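Local structure of nucleoside diphosphate kinase (Encephalitozoon cuniculi, 3MPD) at residues I10-D15 with R20-I25; P14-R19 with K115-G120; V48-Y53 with P60-M65. The protein is a magnesium-dependent kinase that probably moves the gamma phosphate of ATP onto nucleoside diphosphates by a ping-pong route through a phosphohistidine intermediate. All coordinates share one frame; numbering follows the deposited sequence.

Contact 1: I10-D15 with R20-I25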
ATOM      1  N   ILE A  10      -2.782  10.074   4.514  1.00 24.55           N
ATOM      2  CA  ILE A  10      -2.640   9.118   5.615  1.00 23.76           C
ATOM      3  C   ILE A  10      -1.239   8.539   5.524  1.00 23.78           C
ATOM      4  O   ILE A  10      -0.862   7.982   4.494  1.00 24.57           O
ATOM      5  CB  ILE A  10      -3.635   7.956   5.495  1.00 22.41           C
ATOM      6  CG1 ILE A  10      -5.095   8.456   5.369  1.00 22.54           C
ATOM      7  CG2 ILE A  10      -3.474   6.960   6.674  1.00 23.54           C
ATOM      8  CD1 ILE A  10      -5.652   9.269   6.609  1.00 21.69           C
ATOM      9  N   MET A  11      -0.489   8.609   6.616  1.00 23.67           N
ATOM     10  CA  MET A  11       0.879   8.123   6.588  1.00 22.69           C
ATOM     11  C   MET A  11       1.126   7.214   7.771  1.00 21.97           C
ATOM     12  O   MET A  11       0.954   7.627   8.933  1.00 22.14           O
ATOM     13  CB  MET A  11       1.848   9.316   6.578  1.00 23.97           C
ATOM     14  CG  MET A  11       3.317   8.947   6.599  1.00 25.67           C
ATOM     15  SD  MET A  11       4.361  10.429   6.428  1.00 30.86           S
ATOM     16  CE  MET A  11       3.785  11.488   7.760  1.00 30.87           C
ATOM     17  N   ILE A  12       1.524   5.978   7.478  1.00 20.85           N
ATOM     18  CA  ILE A  12       1.901   5.036   8.532  1.00 20.25           C
ATOM     19  C   ILE A  12       3.317   5.375   8.993  1.00 21.62           C
ATOM     20  O   ILE A  12       4.254   5.387   8.166  1.00 22.32           O
ATOM     21  CB  ILE A  12       1.830   3.566   8.072  1.00 20.12           C
ATOM     22  CG1 ILE A  12       0.436   3.252   7.516  1.00 18.70           C
ATOM     23  CG2 ILE A  12       2.275   2.590   9.231  1.00 17.89           C
ATOM     24  CD1 ILE A  12       0.255   1.765   7.086  1.00 19.86           C
ATOM     25  N   LYS A  13       3.458   5.627  10.300  1.00 20.75           N
ATOM     26  CA  LYS A  13       4.725   6.124  10.882  1.00 21.62           C
ATOM     27  C   LYS A  13       5.731   4.981  10.978  1.00 21.74           C
ATOM     28  O   LYS A  13       5.322   3.806  11.018  1.00 21.45           O
ATOM     29  CB  LYS A  13       4.455   6.750  12.269  1.00 21.11           C
ATOM     30  CG  LYS A  13       3.504   7.958  12.193  1.00 20.66           C
ATOM     31  CD  LYS A  13       3.536   8.804  13.464  1.00 22.31           C
ATOM     32  CE  LYS A  13       2.797  10.125  13.209  1.00 22.71           C
ATOM     33  NZ  LYS A  13       2.534  10.779  14.523  1.00 21.90           N
ATOM     34  N   PRO A  14       7.038   5.305  11.030  1.00 22.98           N
ATOM     35  CA  PRO A  14       8.087   4.290  10.843  1.00 22.71           C
ATOM     36  C   PRO A  14       7.985   3.089  11.783  1.00 22.22           C
ATOM     37  O   PRO A  14       8.211   1.973  11.358  1.00 20.79           O
ATOM     38  CB  PRO A  14       9.394   5.072  11.133  1.00 24.07           C
ATOM     39  CG  PRO A  14       9.059   6.492  10.834  1.00 24.11           C
ATOM     40  CD  PRO A  14       7.621   6.654  11.274  1.00 23.68           C
ATOM     41  N   ASP A  15       7.667   3.327  13.057  1.00 22.32           N
ATOM     42  CA  ASP A  15       7.563   2.247  14.018  1.00 22.52           C
ATOM     43  C   ASP A  15       6.395   1.285  13.782  1.00 21.57           C
ATOM     44  O   ASP A  15       6.510   0.092  14.090  1.00 21.51           O
ATOM     45  CB  ASP A  15       7.554   2.784  15.456  1.00 23.06           C
ATOM     46  CG  ASP A  15       8.857   3.469  15.810  1.00 27.07           C
ATOM     47  OD1 ASP A  15       9.928   2.844  15.632  1.00 29.42           O
ATOM     48  OD2 ASP A  15       8.819   4.638  16.234  1.00 29.38           O
ATOM     49  N   ARG A  20       4.708  -4.246  11.943  1.00 17.98           N
ATOM     50  CA  ARG A  20       3.957  -5.014  10.950  1.00 17.84           C
ATOM     51  C   ARG A  20       2.461  -4.796  11.099  1.00 17.78           C
ATOM     52  O   ARG A  20       1.650  -5.763  11.071  1.00 17.51           O
ATOM     53  CB  ARG A  20       4.340  -6.509  10.996  1.00 17.51           C
ATOM     54  CG  ARG A  20       5.801  -6.737  10.452  1.00 19.51           C
ATOM     55  CD  ARG A  20       6.171  -8.218  10.378  1.00 20.74           C
ATOM     56  NE  ARG A  20       7.535  -8.397   9.888  1.00 22.15           N
ATOM     57  CZ  ARG A  20       7.893  -8.559   8.613  1.00 20.86           C
ATOM     58  NH1 ARG A  20       6.989  -8.598   7.632  1.00 18.19           N
ATOM     59  NH2 ARG A  20       9.184  -8.704   8.320  1.00 18.86           N
ATOM     60  N   LEU A  21       2.106  -3.512  11.186  1.00 17.30           N
ATOM     61  CA  LEU A  21       0.713  -3.077  11.298  1.00 17.00           C
ATOM     62  C   LEU A  21       0.095  -2.616   9.982  1.00 16.37           C
ATOM     63  O   LEU A  21      -1.043  -2.102   9.971  1.00 16.70           O
ATOM     64  CB  LEU A  21       0.611  -1.936  12.345  1.00 15.82           C
ATOM     65  CG  LEU A  21       0.842  -2.361  13.787  1.00 17.11           C
ATOM     66  CD1 LEU A  21       1.003  -1.139  14.716  1.00 16.01           C
ATOM     67  CD2 LEU A  21      -0.361  -3.171  14.271  1.00 16.65           C
ATOM     68  N   ILE A  22       0.815  -2.761   8.880  1.00 16.59           N
ATOM     69  CA  ILE A  22       0.304  -2.274   7.592  1.00 16.37           C
ATOM     70  C   ILE A  22      -1.092  -2.831   7.240  1.00 16.17           C
ATOM     71  O   ILE A  22      -2.004  -2.054   6.969  1.00 16.71           O
ATOM     72  CB  ILE A  22       1.288  -2.510   6.405  1.00 17.56           C
ATOM     73  CG1 ILE A  22       2.624  -1.792   6.660  1.00 17.53           C
ATOM     74  CG2 ILE A  22       0.663  -1.985   5.044  1.00 14.92           C
ATOM     75  CD1 ILE A  22       3.730  -2.216   5.631  1.00 18.74           C
ATOM     76  N   SER A  23      -1.276  -4.147   7.243  1.00 16.21           N
ATOM     77  CA  SER A  23      -2.568  -4.701   6.767  1.00 16.37           C
ATOM     78  C   SER A  23      -3.716  -4.330   7.695  1.00 15.72           C
ATOM     79  O   SER A  23      -4.823  -4.079   7.226  1.00 15.49           O
ATOM     80  CB  SER A  23      -2.560  -6.227   6.566  1.00 15.80           C
ATOM     81  OG  SER A  23      -2.422  -6.895   7.806  1.00 19.24           O
ATOM     82  N   ARG A  24      -3.440  -4.301   8.999  1.00 15.69           N
ATOM     83  CA  ARG A  24      -4.449  -3.959  10.005  1.00 16.04           C
ATOM     84  C   ARG A  24      -4.918  -2.506   9.888  1.00 16.15           C
ATOM     85  O   ARG A  24      -6.073  -2.180  10.138  1.00 16.39           O
ATOM     86  CB  ARG A  24      -3.915  -4.254  11.427  1.00 16.28           C
ATOM     87  CG  ARG A  24      -4.124  -5.757  11.787  1.00 18.28           C
ATOM     88  CD  ARG A  24      -3.341  -6.192  13.033  1.00 21.04           C
ATOM     89  NE  ARG A  24      -1.895  -6.322  12.795  1.00 22.76           N
ATOM     90  CZ  ARG A  24      -1.013  -6.745  13.723  1.00 26.59           C
ATOM     91  NH1 ARG A  24      -1.429  -7.077  14.955  1.00 25.95           N
ATOM     92  NH2 ARG A  24       0.286  -6.846  13.430  1.00 23.23           N
ATOM     93  N   ILE A  25      -3.994  -1.626   9.568  1.00 15.97           N
ATOM     94  CA  ILE A  25      -4.313  -0.211   9.366  1.00 16.03           C
ATOM     95  C   ILE A  25      -5.115  -0.024   8.045  1.00 16.18           C
ATOM     96  O   ILE A  25      -6.140   0.632   8.018  1.00 17.51           O
ATOM     97  CB  ILE A  25      -3.009   0.604   9.345  1.00 15.67           C
ATOM     98  CG1 ILE A  25      -2.447   0.753  10.783  1.00 17.04           C
ATOM     99  CG2 ILE A  25      -3.221   1.967   8.664  1.00 16.14           C
ATOM    100  CD1 ILE A  25      -0.938   1.131  10.801  1.00 18.82           C
TER
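Two isoleucines that share a first torsion meet here: in Ile12 (chi1 -55°) and Ile25 (chi1 -75°) alike, CG1 lies beside the backbone N with CG2 opposite it. Ile12 then runs straight on, its CD1 anti to CA at chi2 -177°, so that the whole branch is thrust from the end of strand 7-12 at the first turn of helix 22-32. Ile25 reaches back from that turn, and the two side chains come together tip to tip. CD1 of Ile12 settles 3.8 Å from CG2 of Ile25, while the other branches interlock beside it: CG2 of Ile12 lies 3.9 Å from CD1 of Ile25. Ile22, one helical turn earlier, adds a looser flank, with its CA 4.1 Å from CD1 of Ile12.

The helix start offered to the strand is organised by polar contacts of its own. Arg20 ends helix 14-18 in a Schellman motif, Leu21 is the N-cap of the next helix, and Arg24 folds back to give its NH2 to the carbonyl O of Arg20 at 2.9 Å; the acceptor lies in the plane of the guanidinium, while the donor stands well above the plane of the carbonyl. One face of this guanidinium rests on CD2 of Leu21. Glu30 of the second subunit takes hydrogen bonds from the backbone N of Ile22 and Ser23.

No hydrogen bond crosses between the segments. Buried and wholly apolar, the contact depends on the fit of branched methyl groups, and it joins the first strand to the first long helix of the beta-alpha-beta unit without any directional bond.

Contact 2: P14-R19 with K115-G120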
ATOM      1  N   PRO A  14       7.038   5.305  11.030  1.00 22.98           N
ATOM      2  CA  PRO A  14       8.087   4.290  10.843  1.00 22.71           C
ATOM      3  C   PRO A  14       7.985   3.089  11.783  1.00 22.22           C
ATOM      4  O   PRO A  14       8.211   1.973  11.358  1.00 20.79           O
ATOM      5  CB  PRO A  14       9.394   5.072  11.133  1.00 24.07           C
ATOM      6  CG  PRO A  14       9.059   6.492  10.834  1.00 24.11           C
ATOM      7  CD  PRO A  14       7.621   6.654  11.274  1.00 23.68           C
ATOM      8  N   ASP A  15       7.667   3.327  13.057  1.00 22.32           N
ATOM      9  CA  ASP A  15       7.563   2.247  14.018  1.00 22.52           C
ATOM     10  C   ASP A  15       6.395   1.285  13.782  1.00 21.57           C
ATOM     11  O   ASP A  15       6.510   0.092  14.090  1.00 21.51           O
ATOM     12  CB  ASP A  15       7.554   2.784  15.456  1.00 23.06           C
ATOM     13  CG  ASP A  15       8.857   3.469  15.810  1.00 27.07           C
ATOM     14  OD1 ASP A  15       9.928   2.844  15.632  1.00 29.42           O
ATOM     15  OD2 ASP A  15       8.819   4.638  16.234  1.00 29.38           O
ATOM     16  N   ALA A  16       5.314   1.791  13.206  1.00 20.30           N
ATOM     17  CA  ALA A  16       4.165   0.952  12.905  1.00 19.50           C
ATOM     18  C   ALA A  16       4.489   0.028  11.739  1.00 19.62           C
ATOM     19  O   ALA A  16       3.999  -1.102  11.693  1.00 19.55           O
ATOM     20  CB  ALA A  16       2.918   1.809  12.598  1.00 17.94           C
ATOM     21  N   ILE A  17       5.354   0.474  10.824  1.00 19.58           N
ATOM     22  CA  ILE A  17       5.841  -0.415   9.759  1.00 19.34           C
ATOM     23  C   ILE A  17       6.591  -1.597  10.386  1.00 20.05           C
ATOM     24  O   ILE A  17       6.365  -2.769  10.041  1.00 18.80           O
ATOM     25  CB  ILE A  17       6.832   0.333   8.785  1.00 21.86           C
ATOM     26  CG1 ILE A  17       6.164   1.538   8.091  1.00 21.03           C
ATOM     27  CG2 ILE A  17       7.398  -0.632   7.764  1.00 19.49           C
ATOM     28  CD1 ILE A  17       4.967   1.177   7.254  1.00 23.16           C
ATOM     29  N   LYS A  18       7.487  -1.271  11.314  1.00 20.60           N
ATOM     30  CA  LYS A  18       8.319  -2.268  12.003  1.00 20.96           C
ATOM     31  C   LYS A  18       7.541  -3.239  12.904  1.00 19.60           C
ATOM     32  O   LYS A  18       7.943  -4.380  13.085  1.00 19.92           O
ATOM     33  CB  LYS A  18       9.442  -1.559  12.775  1.00 20.03           C
ATOM     34  CG  LYS A  18      10.357  -0.707  11.808  1.00 23.36           C
ATOM     35  CD  LYS A  18      11.458   0.025  12.561  1.00 22.58           C
ATOM     36  CE  LYS A  18      12.478   0.704  11.599  1.00 25.39           C
ATOM     37  NZ  LYS A  18      13.487   1.456  12.471  1.00 27.90           N
ATOM     38  N   ARG A  19       6.435  -2.775  13.464  1.00 19.11           N
ATOM     39  CA  ARG A  19       5.482  -3.644  14.174  1.00 18.11           C
ATOM     40  C   ARG A  19       4.568  -4.457  13.253  1.00 17.90           C
ATOM     41  O   ARG A  19       3.697  -5.230  13.728  1.00 17.50           O
ATOM     42  CB  ARG A  19       4.624  -2.795  15.121  1.00 17.56           C
ATOM     43  CG  ARG A  19       5.493  -2.104  16.225  1.00 18.16           C
ATOM     44  CD  ARG A  19       4.657  -1.190  17.096  1.00 18.77           C
ATOM     45  NE  ARG A  19       3.575  -1.879  17.833  1.00 18.00           N
ATOM     46  CZ  ARG A  19       2.625  -1.231  18.512  1.00 20.83           C
ATOM     47  NH1 ARG A  19       2.618   0.110  18.545  1.00 19.57           N
ATOM     48  NH2 ARG A  19       1.690  -1.903  19.183  1.00 17.73           N
ATOM     49  N   LYS A 115       4.840   7.770  19.260  1.00 28.95           N
ATOM     50  CA  LYS A 115       4.703   6.607  18.399  1.00 27.09           C
ATOM     51  C   LYS A 115       3.258   6.211  18.314  1.00 24.31           C
ATOM     52  O   LYS A 115       2.859   5.100  18.686  1.00 24.46           O
ATOM     53  CB  LYS A 115       5.614   5.504  18.911  1.00 28.50           C
ATOM     54  CG  LYS A 115       7.057   5.944  18.654  1.00 31.37           C
ATOM     55  CD  LYS A 115       8.018   5.314  19.553  1.00 35.20           C
ATOM     56  CE  LYS A 115       9.321   6.129  19.482  1.00 36.76           C
ATOM     57  NZ  LYS A 115      10.380   5.237  19.029  1.00 37.55           N
ATOM     58  N   ASN A 116       2.458   7.149  17.829  1.00 22.30           N
ATOM     59  CA  ASN A 116       1.021   6.955  17.799  1.00 20.87           C
ATOM     60  C   ASN A 116       0.571   6.474  16.403  1.00 19.10           C
ATOM     61  O   ASN A 116      -0.485   6.843  15.963  1.00 19.27           O
ATOM     62  CB  ASN A 116       0.298   8.215  18.252  1.00 20.66           C
ATOM     63  CG  ASN A 116       0.516   9.398  17.322  1.00 21.21           C
ATOM     64  OD1 ASN A 116       1.305   9.352  16.364  1.00 21.97           O
ATOM     65  ND2 ASN A 116      -0.212  10.471  17.594  1.00 21.69           N
ATOM     66  N   ILE A 117       1.434   5.696  15.739  1.00 18.50           N
ATOM     67  CA  ILE A 117       1.085   4.720  14.659  1.00 17.85           C
ATOM     68  C   ILE A 117       0.983   5.325  13.254  1.00 18.62           C
ATOM     69  O   ILE A 117       1.381   4.695  12.264  1.00 18.84           O
ATOM     70  CB  ILE A 117      -0.241   3.941  14.950  1.00 16.64           C
ATOM     71  CG1 ILE A 117      -0.254   3.331  16.365  1.00 17.77           C
ATOM     72  CG2 ILE A 117      -0.512   2.876  13.865  1.00 16.13           C
ATOM     73  CD1 ILE A 117       0.930   2.351  16.634  1.00 19.15           C
ATOM     74  N   ILE A 118       0.365   6.506  13.165  1.00 18.72           N
ATOM     75  CA  ILE A 118      -0.183   6.976  11.906  1.00 19.28           C
ATOM     76  C   ILE A 118      -0.415   8.487  11.989  1.00 21.12           C
ATOM     77  O   ILE A 118      -0.627   9.056  13.086  1.00 22.29           O
ATOM     78  CB  ILE A 118      -1.548   6.210  11.579  1.00 19.06           C
ATOM     79  CG1 ILE A 118      -2.054   6.466  10.160  1.00 18.62           C
ATOM     80  CG2 ILE A 118      -2.636   6.514  12.630  1.00 17.18           C
ATOM     81  CD1 ILE A 118      -3.344   5.571   9.840  1.00 16.81           C
ATOM     82  N   HIS A 119      -0.325   9.148  10.842  1.00 21.53           N
ATOM     83  CA  HIS A 119      -0.746  10.523  10.721  1.00 22.56           C
ATOM     84  C   HIS A 119      -1.941  10.574   9.788  1.00 22.10           C
ATOM     85  O   HIS A 119      -1.912   9.927   8.738  1.00 21.67           O
ATOM     86  CB  HIS A 119       0.373  11.336  10.067  1.00 24.82           C
ATOM     87  CG  HIS A 119      -0.104  12.644   9.530  1.00 27.67           C
ATOM     88  ND1 HIS A 119      -0.215  13.772  10.316  1.00 31.26           N
ATOM     89  CD2 HIS A 119      -0.533  12.998   8.294  1.00 29.37           C
ATOM     90  CE1 HIS A 119      -0.690  14.766   9.589  1.00 30.36           C
ATOM     91  NE2 HIS A 119      -0.882  14.324   8.356  1.00 31.55           N
ATOM     92  N   GLY A 120      -2.974  11.360  10.116  1.00 22.06           N
ATOM     93  CA  GLY A 120      -4.011  11.661   9.116  1.00 21.44           C
ATOM     94  C   GLY A 120      -4.243  13.157   9.086  1.00 24.08           C
ATOM     95  O   GLY A 120      -4.170  13.800  10.133  1.00 22.83           O
TER
HETATM   96  O   HOH W   1       4.297   2.174  17.509  1.00 13.40           O
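Asp15 and Lys115 supply the ionic part of this contact, a salt bridge whose hydrogen bond is weak: NZ of Lys115 stands 3.3 Å from OD2 of Asp15. The lysine does more than present its end. Its chain runs alongside the carboxylate, with CG of Lys115 also 3.3 Å from OD2 of Asp15 and CD and CE filling the interval, and a bend at chi4 (-120°) turns NZ in to the same oxygen. Both residues also touch crystal neighbours, so the lattice may influence this long, weak pairing.

A water-mediated link runs beside it. NH1 of Arg19 donates to water 1 at 2.9 Å, in the plane of the guanidinium, and the water in turn makes a weak bond to the carbonyl O of Lys115. The other terminal nitrogen of this guanidinium, NH2, is bonded to the carbonyl O of Tyr109.

Apolar packing gathers on Ile117. Although its side chain sets out away from helix 14-18, its branches come back to that helix: CG2 meets CB of Ala16 at 3.8 Å. The side chains of Ile117 and Arg19 cross at about a right angle, CD1 of Ile117 lying 3.4 Å from NH1 of Arg19. The carbonyl O of Ile117 also presses on CB of Ala16, at 3.3 Å.

Behind this lies an unusual backbone. Ile117 has a positive phi of 85°, and the weak bond from N of Ile118 to O of Asn116 spans it, which describes a classic gamma turn. This tight reversal delivers the chain to strand 118-120 of the ferredoxin-like nucleoside diphosphate kinase fold, the strand bearing His119, by similarity the phosphorylated histidine, whose NE2 is bonded to Glu130.

Contact 3: V48-Y53 with P60-M65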
ATOM      1  N   VAL A  48      11.479  17.985   4.402  1.00 45.24           N
ATOM      2  CA  VAL A  48      10.069  17.675   4.199  1.00 43.66           C
ATOM      3  C   VAL A  48       9.279  17.558   5.524  1.00 40.50           C
ATOM      4  O   VAL A  48       8.177  18.093   5.627  1.00 38.98           O
ATOM      5  CB  VAL A  48       9.850  16.438   3.285  1.00 44.71           C
ATOM      6  CG1 VAL A  48      10.470  15.196   3.871  1.00 46.02           C
ATOM      7  CG2 VAL A  48       8.357  16.188   3.047  1.00 44.61           C
ATOM      8  N   LEU A  49       9.851  16.897   6.531  1.00 39.57           N
ATOM      9  CA  LEU A  49       9.191  16.768   7.845  1.00 37.70           C
ATOM     10  C   LEU A  49       8.944  18.116   8.524  1.00 38.00           C
ATOM     11  O   LEU A  49       7.866  18.351   9.083  1.00 37.63           O
ATOM     12  CB  LEU A  49       9.986  15.847   8.769  1.00 37.11           C
ATOM     13  CG  LEU A  49       9.897  14.366   8.399  1.00 37.34           C
ATOM     14  CD1 LEU A  49      10.910  13.586   9.185  1.00 37.25           C
ATOM     15  CD2 LEU A  49       8.486  13.813   8.605  1.00 36.78           C
ATOM     16  N   GLU A  50       9.942  19.000   8.445  1.00 39.68           N
ATOM     17  CA  GLU A  50       9.858  20.364   8.982  1.00 40.75           C
ATOM     18  C   GLU A  50       8.758  21.193   8.303  1.00 41.09           C
ATOM     19  O   GLU A  50       8.095  22.005   8.947  1.00 41.22           O
ATOM     20  CB  GLU A  50      11.243  21.061   8.888  1.00 43.48           C
ATOM     21  CG  GLU A  50      12.274  20.384   9.808  1.00 45.25           C
ATOM     22  CD  GLU A  50      13.707  20.916   9.710  1.00 50.70           C
ATOM     23  OE1 GLU A  50      14.027  21.729   8.811  1.00 54.27           O
ATOM     24  OE2 GLU A  50      14.522  20.495  10.562  1.00 52.78           O
ATOM     25  N   THR A  51       8.563  20.977   7.006  1.00 41.60           N
ATOM     26  CA  THR A  51       7.457  21.606   6.273  1.00 43.11           C
ATOM     27  C   THR A  51       6.115  20.988   6.684  1.00 41.13           C
ATOM     28  O   THR A  51       5.170  21.707   7.000  1.00 42.08           O
ATOM     29  CB  THR A  51       7.636  21.453   4.758  1.00 44.37           C
ATOM     30  OG1 THR A  51       8.933  21.924   4.404  1.00 47.72           O
ATOM     31  CG2 THR A  51       6.559  22.234   3.986  1.00 46.87           C
ATOM     32  N   HIS A  52       6.042  19.656   6.655  1.00 39.98           N
ATOM     33  CA  HIS A  52       4.846  18.910   7.108  1.00 39.13           C
ATOM     34  C   HIS A  52       4.380  19.364   8.495  1.00 38.61           C
ATOM     35  O   HIS A  52       3.188  19.599   8.708  1.00 40.02           O
ATOM     36  CB  HIS A  52       5.108  17.397   7.097  1.00 37.94           C
ATOM     37  CG  HIS A  52       3.919  16.570   7.503  1.00 38.35           C
ATOM     38  ND1 HIS A  52       3.070  15.979   6.588  1.00 40.40           N
ATOM     39  CD2 HIS A  52       3.441  16.237   8.726  1.00 39.76           C
ATOM     40  CE1 HIS A  52       2.123  15.318   7.233  1.00 41.79           C
ATOM     41  NE2 HIS A  52       2.322  15.464   8.532  1.00 40.82           N
ATOM     42  N   TYR A  53       5.327  19.513   9.418  1.00 37.50           N
ATOM     43  CA  TYR A  53       5.003  19.884  10.797  1.00 37.77           C
ATOM     44  C   TYR A  53       5.330  21.348  11.152  1.00 38.88           C
ATOM     45  O   TYR A  53       5.588  21.643  12.327  1.00 38.77           O
ATOM     46  CB  TYR A  53       5.675  18.911  11.794  1.00 36.12           C
ATOM     47  CG  TYR A  53       5.107  17.491  11.776  1.00 38.35           C
ATOM     48  CD1 TYR A  53       3.793  17.220  12.217  1.00 40.31           C
ATOM     49  CD2 TYR A  53       5.877  16.415  11.308  1.00 40.62           C
ATOM     50  CE1 TYR A  53       3.258  15.899  12.203  1.00 41.49           C
ATOM     51  CE2 TYR A  53       5.353  15.089  11.290  1.00 41.97           C
ATOM     52  CZ  TYR A  53       4.051  14.847  11.738  1.00 43.01           C
ATOM     53  OH  TYR A  53       3.551  13.552  11.693  1.00 46.91           O
ATOM     54  N   PRO A  60       7.629  22.652  22.393  1.00 37.25           N
ATOM     55  CA  PRO A  60       8.731  21.909  23.013  1.00 36.46           C
ATOM     56  C   PRO A  60       8.995  20.572  22.300  1.00 34.00           C
ATOM     57  O   PRO A  60       8.046  19.914  21.802  1.00 32.81           O
ATOM     58  CB  PRO A  60       8.267  21.688  24.455  1.00 37.20           C
ATOM     59  CG  PRO A  60       6.874  22.255  24.555  1.00 37.70           C
ATOM     60  CD  PRO A  60       6.605  23.088  23.361  1.00 38.10           C
ATOM     61  N   PHE A  61      10.274  20.208  22.191  1.00 33.21           N
ATOM     62  CA  PHE A  61      10.682  18.912  21.634  1.00 31.98           C
ATOM     63  C   PHE A  61      10.362  18.717  20.140  1.00 31.16           C
ATOM     64  O   PHE A  61      10.288  17.587  19.670  1.00 29.23           O
ATOM     65  CB  PHE A  61      10.121  17.740  22.479  1.00 30.48           C
ATOM     66  CG  PHE A  61      10.488  17.842  23.951  1.00 30.94           C
ATOM     67  CD1 PHE A  61      11.760  17.475  24.394  1.00 32.58           C
ATOM     68  CD2 PHE A  61       9.583  18.357  24.874  1.00 29.35           C
ATOM     69  CE1 PHE A  61      12.121  17.584  25.750  1.00 33.18           C
ATOM     70  CE2 PHE A  61       9.930  18.486  26.234  1.00 28.32           C
ATOM     71  CZ  PHE A  61      11.203  18.093  26.670  1.00 32.66           C
ATOM     72  N   PHE A  62      10.221  19.819  19.405  1.00 31.89           N
ATOM     73  CA  PHE A  62      10.004  19.779  17.953  1.00 32.04           C
ATOM     74  C   PHE A  62      11.064  18.937  17.223  1.00 32.33           C
ATOM     75  O   PHE A  62      10.746  18.086  16.398  1.00 30.63           O
ATOM     76  CB  PHE A  62       9.975  21.213  17.388  1.00 34.36           C
ATOM     77  CG  PHE A  62       9.859  21.277  15.875  1.00 36.26           C
ATOM     78  CD1 PHE A  62       8.714  20.819  15.233  1.00 35.16           C
ATOM     79  CD2 PHE A  62      10.885  21.836  15.109  1.00 40.71           C
ATOM     80  CE1 PHE A  62       8.596  20.893  13.829  1.00 37.67           C
ATOM     81  CE2 PHE A  62      10.786  21.905  13.705  1.00 41.75           C
ATOM     82  CZ  PHE A  62       9.637  21.429  13.070  1.00 38.07           C
ATOM     83  N   SER A  63      12.331  19.202  17.524  1.00 35.00           N
ATOM     84  CA  SER A  63      13.438  18.432  16.969  1.00 36.79           C
ATOM     85  C   SER A  63      13.302  16.896  17.194  1.00 35.85           C
ATOM     86  O   SER A  63      13.459  16.105  16.256  1.00 35.80           O
ATOM     87  CB  SER A  63      14.750  18.966  17.537  1.00 40.55           C
ATOM     88  OG  SER A  63      15.834  18.265  16.973  1.00 44.89           O
ATOM     89  N   GLU A  64      13.018  16.491  18.432  1.00 35.15           N
ATOM     90  CA  GLU A  64      12.789  15.089  18.755  1.00 34.76           C
ATOM     91  C   GLU A  64      11.603  14.534  17.938  1.00 33.09           C
ATOM     92  O   GLU A  64      11.728  13.462  17.385  1.00 33.09           O
ATOM     93  CB  GLU A  64      12.553  14.884  20.255  1.00 34.39           C
ATOM     94  CG  GLU A  64      13.796  15.010  21.171  1.00 37.53           C
ATOM     95  CD  GLU A  64      14.230  16.452  21.462  1.00 39.01           C
ATOM     96  OE1 GLU A  64      13.636  17.413  20.923  1.00 35.99           O
ATOM     97  OE2 GLU A  64      15.190  16.624  22.249  1.00 43.53           O
ATOM     98  N   MET A  65      10.489  15.276  17.837  1.00 32.19           N
ATOM     99  CA  MET A  65       9.312  14.813  17.067  1.00 32.88           C
ATOM    100  C   MET A  65       9.715  14.585  15.600  1.00 32.32           C
ATOM    101  O   MET A  65       9.332  13.593  14.994  1.00 32.56           O
ATOM    102  CB  MET A  65       8.115  15.792  17.154  1.00 32.85           C
ATOM    103  CG  MET A  65       7.610  16.120  18.573  1.00 36.24           C
ATOM    104  SD  MET A  65       5.954  16.923  18.729  1.00 43.51           S
ATOM    105  CE  MET A  65       6.263  18.695  18.616  1.00 39.79           C
TER
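Phe62 bridges two short helices by extending its ring to Glu50 and Tyr53. Its first torsion places CG anti to the backbone N (chi1 176°), which swings the ring out from the start of helix 62-69 toward the end of helix 46-52, although the CB itself is not aimed that way. The far rim of the ring does the touching. CZ of Phe62 comes edge-on to the backbone of Glu50, 4.2 Å from its CA, and the aliphatic CG of Glu50 lies 4.3 Å from the same atom. On the neighbouring corner, CE1 of Phe62 sits 3.4 Å from the carbonyl O of Tyr53 and 4.1 Å from Tyr53 CB.

Tyr53 thus meets the phenylalanine through its backbone and first side-chain carbon, while its own ring turns elsewhere. With CG beside the backbone N (chi1 -69°), that ring points from the helix end toward Lys13 and His119, and CD2 of His52 stands 3.2 Å above its plane, over the ring centre. The histidine therefore offers an edge to the tyrosine face; its ND1 is held by Trp134. The different first torsions of these two consecutive residues, His52 having chi1 -178°, let their rings converge just where the helix gives way.

Leu49 adds a deeper layer by packing on Val66 and Met69 farther along helix 62-69. The pair of helices forms the helical hairpin known from nucleoside diphosphate kinases, which in relatives makes one wall of the nucleotide cleft; Tyr53 lies close to Lys13 and His119 on the side of the active site.

In the fold
Contacts 1 and 2 adjoin and overlap, their centres about 5 Å apart, and share Pro14 and Asp15. The neighbouring strands 7-12 and 118-120 join them through Met11 O and His119 N, 2.8 Å apart. A probable hydrogen bond of 2.6 Å links Lys13 NZ to Asn116 OD1, both ATP-binding residues by similarity. Contact 3 lies farther out, its centre about 16 Å from that of contact 2 and about 20 Å from that of contact 1, nested within the loop that contact 2 closes. It nevertheless reaches the same site: His52 NE2 is 3.3 Å from CE1 of His119, and Tyr53 OH is 3.8 Å from Lys13 CE.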